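PDB 6CUL: pyoverdine synthetase F from Pseudomonas aeruginosa PAO1, which probably acts as a biosynthetic enzyme and is built around a Rossmann-like alpha/beta core with a mixed central sheet. Local coordinates for residues A[106-110]-A[127-131]; A[6-10]-A[35-40]; A[216-220]-A[255-260]. All blocks are in the same frame, centred on the assembly; numbering follows the deposited sequence.

Contact 1. Residues A[106-110]-A[127-131]; sequences VPSTY and FERRL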
loop_
_atom_site.group_PDB
_atom_site.type_symbol
_atom_site.label_atom_id
_atom_site.label_comp_id
_atom_site.label_asym_id
_atom_site.label_seq_id
_atom_site.Cartn_x
_atom_site.Cartn_y
_atom_site.Cartn_z
ATOM N N VAL A 106 -5.321 -12.047 8.621
ATOM C CA VAL A 106 -4.264 -12.799 9.231
ATOM C C VAL A 106 -3.848 -11.758 10.265
ATOM O O VAL A 106 -2.834 -11.159 10.148
ATOM C CB VAL A 106 -3.146 -13.171 8.298
ATOM C CG1 VAL A 106 -1.896 -13.500 9.067
ATOM C CG2 VAL A 106 -3.532 -14.314 7.455
ATOM N N PRO A 107 -4.645 -11.603 11.312
ATOM C CA PRO A 107 -4.393 -10.519 12.243
ATOM C C PRO A 107 -3.091 -10.489 13.025
ATOM O O PRO A 107 -2.760 -11.438 13.603
ATOM C CB PRO A 107 -5.568 -10.622 13.196
ATOM C CG PRO A 107 -6.545 -11.485 12.531
ATOM C CD PRO A 107 -5.772 -12.421 11.722
ATOM N N SER A 108 -2.419 -9.344 13.023
ATOM C CA SER A 108 -1.234 -9.098 13.789
ATOM C C SER A 108 -1.605 -8.670 15.170
ATOM O O SER A 108 -1.319 -7.598 15.598
ATOM C CB SER A 108 -0.342 -8.017 13.188
ATOM O OG SER A 108 -0.981 -6.858 12.833
ATOM N N THR A 109 -2.233 -9.624 15.833
ATOM C CA THR A 109 -2.691 -9.615 17.212
ATOM C C THR A 109 -1.582 -9.402 18.236
ATOM O O THR A 109 -1.762 -8.721 19.169
ATOM C CB THR A 109 -3.340 -10.903 17.499
ATOM O OG1 THR A 109 -2.508 -11.956 17.034
ATOM C CG2 THR A 109 -4.574 -10.908 16.812
ATOM N N TYR A 110 -0.389 -9.814 17.890
ATOM C CA TYR A 110 0.778 -9.656 18.659
ATOM C C TYR A 110 0.959 -8.229 19.026
ATOM O O TYR A 110 1.597 -7.992 19.975
ATOM C CB TYR A 110 2.001 -10.146 17.871
ATOM C CG TYR A 110 2.521 -9.237 16.770
ATOM C CD1 TYR A 110 3.326 -8.179 17.072
ATOM C CD2 TYR A 110 2.239 -9.470 15.450
ATOM C CE1 TYR A 110 3.814 -7.371 16.125
ATOM C CE2 TYR A 110 2.725 -8.662 14.465
ATOM C CZ TYR A 110 3.518 -7.601 14.817
ATOM O OH TYR A 110 4.001 -6.735 13.911
ATOM N N PHE A 127 2.670 -14.525 13.202
ATOM C CA PHE A 127 1.905 -13.802 12.214
ATOM C C PHE A 127 2.590 -13.870 10.867
ATOM O O PHE A 127 1.969 -14.150 9.884
ATOM C CB PHE A 127 1.764 -12.380 12.624
ATOM C CG PHE A 127 1.532 -11.453 11.495
ATOM C CD1 PHE A 127 0.325 -11.389 10.880
ATOM C CD2 PHE A 127 2.519 -10.611 11.073
ATOM C CE1 PHE A 127 0.097 -10.517 9.880
ATOM C CE2 PHE A 127 2.291 -9.724 10.068
ATOM C CZ PHE A 127 1.072 -9.684 9.472
ATOM N N GLU A 128 3.879 -13.626 10.838
ATOM C CA GLU A 128 4.608 -13.843 9.633
ATOM C C GLU A 128 4.489 -15.324 9.295
ATOM O O GLU A 128 4.325 -15.648 8.158
ATOM C CB GLU A 128 6.069 -13.489 9.764
ATOM C CG GLU A 128 6.337 -12.125 10.299
ATOM C CD GLU A 128 7.625 -11.539 9.810
ATOM O OE1 GLU A 128 7.815 -11.514 8.614
ATOM O OE2 GLU A 128 8.433 -11.076 10.590
ATOM N N ARG A 129 4.567 -16.207 10.275
ATOM C CA ARG A 129 4.429 -17.602 9.993
ATOM C C ARG A 129 3.051 -17.908 9.424
ATOM O O ARG A 129 2.962 -18.656 8.519
ATOM C CB ARG A 129 4.718 -18.409 11.202
ATOM C CG ARG A 129 4.720 -19.871 10.903
ATOM C CD ARG A 129 3.351 -20.515 10.958
ATOM N NE ARG A 129 2.695 -20.347 12.221
ATOM C CZ ARG A 129 1.426 -20.611 12.426
ATOM N NH1 ARG A 129 0.677 -21.013 11.448
ATOM N NH2 ARG A 129 0.896 -20.412 13.603
ATOM N N ARG A 130 2.009 -17.300 9.972
ATOM C CA ARG A 130 0.663 -17.374 9.417
ATOM C C ARG A 130 0.559 -16.675 8.049
ATOM O O ARG A 130 -0.269 -17.027 7.283
ATOM C CB ARG A 130 -0.358 -16.746 10.336
ATOM C CG ARG A 130 -1.046 -17.679 11.285
ATOM C CD ARG A 130 -2.101 -17.001 12.147
ATOM N NE ARG A 130 -1.654 -15.792 12.845
ATOM C CZ ARG A 130 -2.395 -14.704 13.042
ATOM N NH1 ARG A 130 -3.599 -14.630 12.589
ATOM N NH2 ARG A 130 -1.884 -13.691 13.679
ATOM N N LEU A 131 1.302 -15.630 7.779
ATOM C CA LEU A 131 1.265 -15.065 6.454
ATOM C C LEU A 131 1.692 -16.103 5.394
ATOM O O LEU A 131 0.985 -16.333 4.462
ATOM C CB LEU A 131 2.118 -13.793 6.373
ATOM C CG LEU A 131 1.667 -12.534 7.101
ATOM C CD1 LEU A 131 2.518 -11.351 6.807
ATOM C CD2 LEU A 131 0.262 -12.173 6.780
#
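This is a buried loop-to-helix contact within a beta-alpha-beta crossover of the Rossmann-like core. The loop 106-110 follows edge strand 103-105. Helix 118-136, which carries 127-131, leads back to the parallel strand 142-145. The loop thus packs against the helix that comes after it. The two parts bury 327 Å² together, and their backbones come as near as 5.9 Å between the CA atoms of Ser108 and Phe127.

Val106 fits between three helix residues. Val106 CG1 lies 3.4 Å from Leu131 CD2, 3.6 Å from Phe127 CD1 and 3.8 Å from Arg130 CB, and it also sits over one face of the Arg130 guanidinium. The CA-to-CB bond of Phe127 points toward the loop. Ser108 CB lies over the face of the Phe127 ring, 4.1 Å from its centroid and 7° off the normal, a CH-pi contact. The Ser108 hydroxyl turns to other partners, Asp61 and Arg111. The rings of Tyr110 and Phe127 meet obliquely, with planes at 46° and Tyr110 CE2 3.9 Å from Phe127 CD2. Val150, from another loop, touches Ser108, Tyr110 and Phe127.

Thr109 and Tyr110 also belong to the pocket of N-(4-{[(2-amino-4-oxo-1,4-dihydroquinazolin-6-yl)methyl]amino}benzene-1-carbonyl)-D-glutamic acid (FGD), with Arg112, Tyr113 and Pro114. Ser108 is the centre of an inverse gamma turn, and Pro107 O accepts from Thr109 N at 2.9 Å. Pro107 O also accepts a very short hydrogen bond of 2.4 Å from Arg130 NH2.

Contact 2. Residues A[6-10]-A[35-40]; sequences LAYIW and SVLESL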
loop_
_atom_site.group_PDB
_atom_site.type_symbol
_atom_site.label_atom_id
_atom_site.label_comp_id
_atom_site.label_asym_id
_atom_site.label_seq_id
_atom_site.Cartn_x
_atom_site.Cartn_y
_atom_site.Cartn_z
ATOM N N LEU A 6 -1.716 -14.208 -7.858
ATOM C CA LEU A 6 -1.473 -12.990 -7.121
ATOM C C LEU A 6 -2.270 -12.757 -5.864
ATOM O O LEU A 6 -3.450 -12.830 -5.865
ATOM C CB LEU A 6 -1.757 -11.840 -8.082
ATOM C CG LEU A 6 -0.857 -10.643 -7.872
ATOM C CD1 LEU A 6 0.362 -10.807 -8.713
ATOM C CD2 LEU A 6 -1.548 -9.350 -8.108
ATOM N N ALA A 7 -1.553 -12.383 -4.827
ATOM C CA ALA A 7 -2.065 -12.172 -3.465
ATOM C C ALA A 7 -1.852 -10.750 -3.026
ATOM O O ALA A 7 -0.844 -10.204 -3.248
ATOM C CB ALA A 7 -1.436 -13.118 -2.491
ATOM N N TYR A 8 -2.825 -10.154 -2.436
ATOM C CA TYR A 8 -2.700 -8.782 -2.055
ATOM C C TYR A 8 -2.806 -8.556 -0.523
ATOM O O TYR A 8 -3.543 -9.199 0.133
ATOM C CB TYR A 8 -3.765 -8.021 -2.853
ATOM C CG TYR A 8 -3.734 -6.527 -2.841
ATOM C CD1 TYR A 8 -4.124 -5.827 -1.750
ATOM C CD2 TYR A 8 -3.372 -5.835 -3.941
ATOM C CE1 TYR A 8 -4.124 -4.484 -1.737
ATOM C CE2 TYR A 8 -3.375 -4.486 -3.943
ATOM C CZ TYR A 8 -3.755 -3.800 -2.827
ATOM O OH TYR A 8 -3.783 -2.453 -2.825
ATOM N N ILE A 9 -1.981 -7.692 0.011
ATOM C CA ILE A 9 -1.993 -7.402 1.435
ATOM C C ILE A 9 -2.017 -5.918 1.807
ATOM O O ILE A 9 -1.217 -5.189 1.336
ATOM C CB ILE A 9 -0.776 -8.030 2.180
ATOM C CG1 ILE A 9 -0.554 -9.468 1.792
ATOM C CG2 ILE A 9 -0.951 -7.927 3.669
ATOM C CD1 ILE A 9 0.651 -10.082 2.409
ATOM N N TRP A 10 -2.928 -5.513 2.655
ATOM C CA TRP A 10 -2.963 -4.176 3.128
ATOM C C TRP A 10 -3.608 -3.996 4.533
ATOM O O TRP A 10 -4.514 -4.659 4.892
ATOM C CB TRP A 10 -3.635 -3.327 2.108
ATOM C CG TRP A 10 -5.049 -3.597 1.961
ATOM C CD1 TRP A 10 -5.711 -4.678 2.358
ATOM C CD2 TRP A 10 -5.995 -2.763 1.328
ATOM N NE1 TRP A 10 -6.991 -4.585 2.035
ATOM C CE2 TRP A 10 -7.199 -3.410 1.388
ATOM C CE3 TRP A 10 -5.922 -1.549 0.665
ATOM C CZ2 TRP A 10 -8.294 -2.883 0.885
ATOM C CZ3 TRP A 10 -7.009 -1.052 0.162
ATOM C CH2 TRP A 10 -8.174 -1.699 0.267
ATOM N N SER A 35 -8.732 3.441 -4.294
ATOM C CA SER A 35 -7.724 2.646 -3.710
ATOM C C SER A 35 -6.801 1.998 -4.696
ATOM O O SER A 35 -7.048 1.945 -5.841
ATOM C CB SER A 35 -8.313 1.601 -2.829
ATOM O OG SER A 35 -8.868 0.590 -3.529
ATOM N N VAL A 36 -5.681 1.562 -4.194
ATOM C CA VAL A 36 -4.733 0.827 -4.975
ATOM C C VAL A 36 -5.332 -0.473 -5.474
ATOM O O VAL A 36 -5.065 -0.837 -6.552
ATOM C CB VAL A 36 -3.483 0.547 -4.210
ATOM C CG1 VAL A 36 -2.559 -0.302 -5.006
ATOM C CG2 VAL A 36 -2.812 1.823 -3.862
ATOM N N LEU A 37 -6.090 -1.173 -4.656
ATOM C CA LEU A 37 -6.758 -2.370 -5.056
ATOM C C LEU A 37 -7.820 -2.121 -6.109
ATOM O O LEU A 37 -7.936 -2.845 -7.008
ATOM C CB LEU A 37 -7.337 -3.071 -3.847
ATOM C CG LEU A 37 -7.933 -4.454 -4.026
ATOM C CD1 LEU A 37 -6.858 -5.421 -4.360
ATOM C CD2 LEU A 37 -8.723 -4.945 -2.835
ATOM N N GLU A 38 -8.571 -1.064 -5.986
ATOM C CA GLU A 38 -9.570 -0.758 -6.988
ATOM C C GLU A 38 -8.930 -0.510 -8.339
ATOM O O GLU A 38 -9.458 -0.920 -9.304
ATOM C CB GLU A 38 -10.452 0.403 -6.609
ATOM C CG GLU A 38 -11.650 0.492 -7.491
ATOM C CD GLU A 38 -12.704 1.381 -6.972
ATOM O OE1 GLU A 38 -12.452 2.078 -6.053
ATOM O OE2 GLU A 38 -13.798 1.384 -7.473
ATOM N N SER A 39 -7.810 0.163 -8.357
ATOM C CA SER A 39 -7.153 0.353 -9.570
ATOM C C SER A 39 -6.682 -0.967 -10.167
ATOM O O SER A 39 -6.778 -1.099 -11.313
ATOM C CB SER A 39 -6.022 1.360 -9.468
ATOM O OG SER A 39 -5.891 1.953 -10.677
ATOM N N LEU A 40 -6.138 -1.860 -9.371
ATOM C CA LEU A 40 -5.700 -3.188 -9.763
ATOM C C LEU A 40 -6.830 -4.071 -10.225
ATOM O O LEU A 40 -6.671 -4.807 -11.101
ATOM C CB LEU A 40 -4.906 -3.839 -8.659
ATOM C CG LEU A 40 -4.158 -5.097 -8.869
ATOM C CD1 LEU A 40 -3.168 -4.895 -9.950
ATOM C CD2 LEU A 40 -3.451 -5.511 -7.623
#
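The start of helix 36-46 packs on one face of the sheet, against strand 6-9, in a beta-alpha-beta crossover of the Rossmann-like core. The helix lies on the path from strand 6-9 to its parallel neighbour 55-60. The short axes run nearly antiparallel, at 159°, and come within 10.9 Å. The contact is buried and mainly apolar.

Leu6 points toward the helix and makes a looser contact, with its CD2 4.3 Å from Leu40 CD2. Tyr8 is the most covered residue, with 91 Å² buried by the helix segment. The Tyr8 ring has Leu37 CD1 over one face, 3.5 Å from the centroid, a CH-pi contact. Leu40 CD2 meets the ring edge, 3.7 Å from Tyr8 CD2. Val36 CG1 is also at the edge, 3.3 Å from Tyr8 OH. That hydroxyl is hydrogen-bonded to Asp146, just past strand 142-145. Ile9 packs instead on Val143 and Leu145 of strand 142-145. Trp10 points back to the helix, with its CZ2 4.3 Å from Leu37 CD2 and its CZ3 4.2 Å from Ser35 CB.

Helix 248-271 also packs on Val36, Ser39 and Leu40. Ser35 holds the N-cap position: its OG accepts from Glu38 N at 3.0 Å.

Contact 3. Residues A[216-220]-A[255-260]; sequences WTGAS and NFNNSL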
loop_
_atom_site.group_PDB
_atom_site.type_symbol
_atom_site.label_atom_id
_atom_site.label_comp_id
_atom_site.label_asym_id
_atom_site.label_seq_id
_atom_site.Cartn_x
_atom_site.Cartn_y
_atom_site.Cartn_z
ATOM N N TRP A 216 8.855 16.897 -8.247
ATOM C CA TRP A 216 8.320 15.692 -8.784
ATOM C C TRP A 216 8.397 14.566 -7.782
ATOM O O TRP A 216 9.246 14.530 -6.978
ATOM C CB TRP A 216 9.081 15.255 -10.036
ATOM C CG TRP A 216 9.101 16.191 -11.153
ATOM C CD1 TRP A 216 10.060 17.074 -11.440
ATOM C CD2 TRP A 216 8.141 16.316 -12.152
ATOM N NE1 TRP A 216 9.763 17.758 -12.535
ATOM C CE2 TRP A 216 8.569 17.314 -13.005
ATOM C CE3 TRP A 216 6.931 15.696 -12.407
ATOM C CZ2 TRP A 216 7.836 17.712 -14.100
ATOM C CZ3 TRP A 216 6.205 16.099 -13.489
ATOM C CH2 TRP A 216 6.657 17.094 -14.321
ATOM N N THR A 217 7.461 13.669 -7.859
ATOM C CA THR A 217 7.462 12.459 -7.083
ATOM C C THR A 217 6.975 11.312 -7.919
ATOM O O THR A 217 6.531 11.500 -8.991
ATOM C CB THR A 217 6.721 12.549 -5.753
ATOM O OG1 THR A 217 6.865 11.304 -5.117
ATOM C CG2 THR A 217 5.273 12.864 -5.928
ATOM N N GLY A 218 7.117 10.119 -7.405
ATOM C CA GLY A 218 6.737 8.924 -8.097
ATOM C C GLY A 218 6.380 7.803 -7.219
ATOM O O GLY A 218 6.069 8.015 -6.132
ATOM N N ALA A 219 6.340 6.613 -7.755
ATOM C CA ALA A 219 6.038 5.426 -7.029
ATOM C C ALA A 219 6.925 4.247 -7.380
ATOM O O ALA A 219 7.139 4.000 -8.538
ATOM C CB ALA A 219 4.628 5.061 -7.261
ATOM N N SER A 220 7.364 3.484 -6.389
ATOM C CA SER A 220 8.218 2.322 -6.618
ATOM C C SER A 220 7.647 0.919 -6.397
ATOM O O SER A 220 7.069 0.685 -5.394
ATOM C CB SER A 220 9.414 2.356 -5.755
ATOM O OG SER A 220 10.303 3.231 -6.313
ATOM N N ASN A 255 -0.088 11.378 -7.170
ATOM C CA ASN A 255 0.875 10.326 -7.230
ATOM C C ASN A 255 0.174 8.973 -7.413
ATOM O O ASN A 255 0.665 8.162 -8.097
ATOM C CB ASN A 255 1.819 10.342 -6.065
ATOM C CG ASN A 255 3.118 9.692 -6.385
ATOM O OD1 ASN A 255 3.684 9.922 -7.416
ATOM N ND2 ASN A 255 3.568 8.853 -5.522
ATOM N N PHE A 256 -0.952 8.758 -6.761
ATOM C CA PHE A 256 -1.711 7.557 -6.962
ATOM C C PHE A 256 -2.156 7.524 -8.381
ATOM O O PHE A 256 -2.064 6.515 -8.946
ATOM C CB PHE A 256 -3.015 7.551 -6.236
ATOM C CG PHE A 256 -3.032 6.828 -4.957
ATOM C CD1 PHE A 256 -1.916 6.613 -4.248
ATOM C CD2 PHE A 256 -4.248 6.466 -4.398
ATOM C CE1 PHE A 256 -1.996 5.988 -3.028
ATOM C CE2 PHE A 256 -4.328 5.860 -3.202
ATOM C CZ PHE A 256 -3.216 5.610 -2.523
ATOM N N ASN A 257 -2.700 8.607 -8.932
ATOM C CA ASN A 257 -3.118 8.655 -10.320
ATOM C C ASN A 257 -1.997 8.917 -11.397
ATOM O O ASN A 257 -2.078 8.410 -12.452
ATOM C CB ASN A 257 -4.413 9.488 -10.460
ATOM C CG ASN A 257 -5.620 8.932 -9.609
ATOM O OD1 ASN A 257 -6.522 8.331 -10.111
ATOM N ND2 ASN A 257 -5.624 9.184 -8.387
ATOM N N ASN A 258 -0.988 9.731 -11.113
ATOM C CA ASN A 258 0.109 9.983 -12.064
ATOM C C ASN A 258 1.230 8.973 -12.110
ATOM O O ASN A 258 1.762 8.732 -13.108
ATOM C CB ASN A 258 0.721 11.366 -11.875
ATOM C CG ASN A 258 0.251 12.374 -12.895
ATOM O OD1 ASN A 258 -0.623 12.111 -13.666
ATOM N ND2 ASN A 258 0.853 13.531 -12.888
ATOM N N SER A 259 1.609 8.432 -10.996
ATOM C CA SER A 259 2.637 7.481 -10.970
ATOM C C SER A 259 2.433 6.128 -10.340
ATOM O O SER A 259 3.073 5.261 -10.700
ATOM C CB SER A 259 3.819 8.159 -10.311
ATOM O OG SER A 259 4.964 7.461 -10.528
ATOM N N LEU A 260 1.621 6.023 -9.308
ATOM C CA LEU A 260 1.404 4.783 -8.585
ATOM C C LEU A 260 0.611 3.678 -9.226
ATOM O O LEU A 260 0.999 2.572 -9.176
ATOM C CB LEU A 260 0.883 5.076 -7.185
ATOM C CG LEU A 260 0.942 3.920 -6.199
ATOM C CD1 LEU A 260 1.479 4.374 -4.857
ATOM C CD2 LEU A 260 -0.359 3.189 -6.053
#
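Strand 216-220 and helix segment 255-260 cross at -72°, and their axes approach to 6.7 Å. The CA atoms of Ala219 and Leu260 are only 4.9 Å apart, and those of Gly218 and Ser259 5.2 Å. Ala219 has only a small CB at this point. The helix widens into a pi-type turn here, with Leu260 N bonded to Asn255 O at 2.6 Å.

Asn255 ND2 donates to Gly218 O at 2.7 Å, so the helix side chain binds the strand backbone. Asn255 OD1 is held by Thr240 on the adjacent strand 233-241. Ser259 OG accepts a weak bond from Ala219 N at 3.2 Å, and lies 3.3 Å from Gly218 CA. Ala219 CB packs on Leu260, 3.7 Å from its CB.

The arrangement is close helix-on-sheet packing: the C-terminal helix 248-271 lies across the antiparallel end of the mixed sheet of an alpha/beta fold.

In the fold
All three contacts are buried. The centres of contacts 2, 3 and 1 lie about 8, 13 and 18 Å from the centre of the chain. Contacts 2 and 3 reach the same sheet, one in its parallel part and the other in its antiparallel part. They touch through their helices, where Val36 CG2 packs 3.6 Å from Leu260 CD2. Contact 1 lies across the chain's centre from contact 3 and touches neither of the others. Its loop borders the FGD pocket. Contact 2 relies on apolar and aromatic packing. Contacts 1 and 3 add side chains that bond to backbone oxygens, from an arginine and an asparagine respectively.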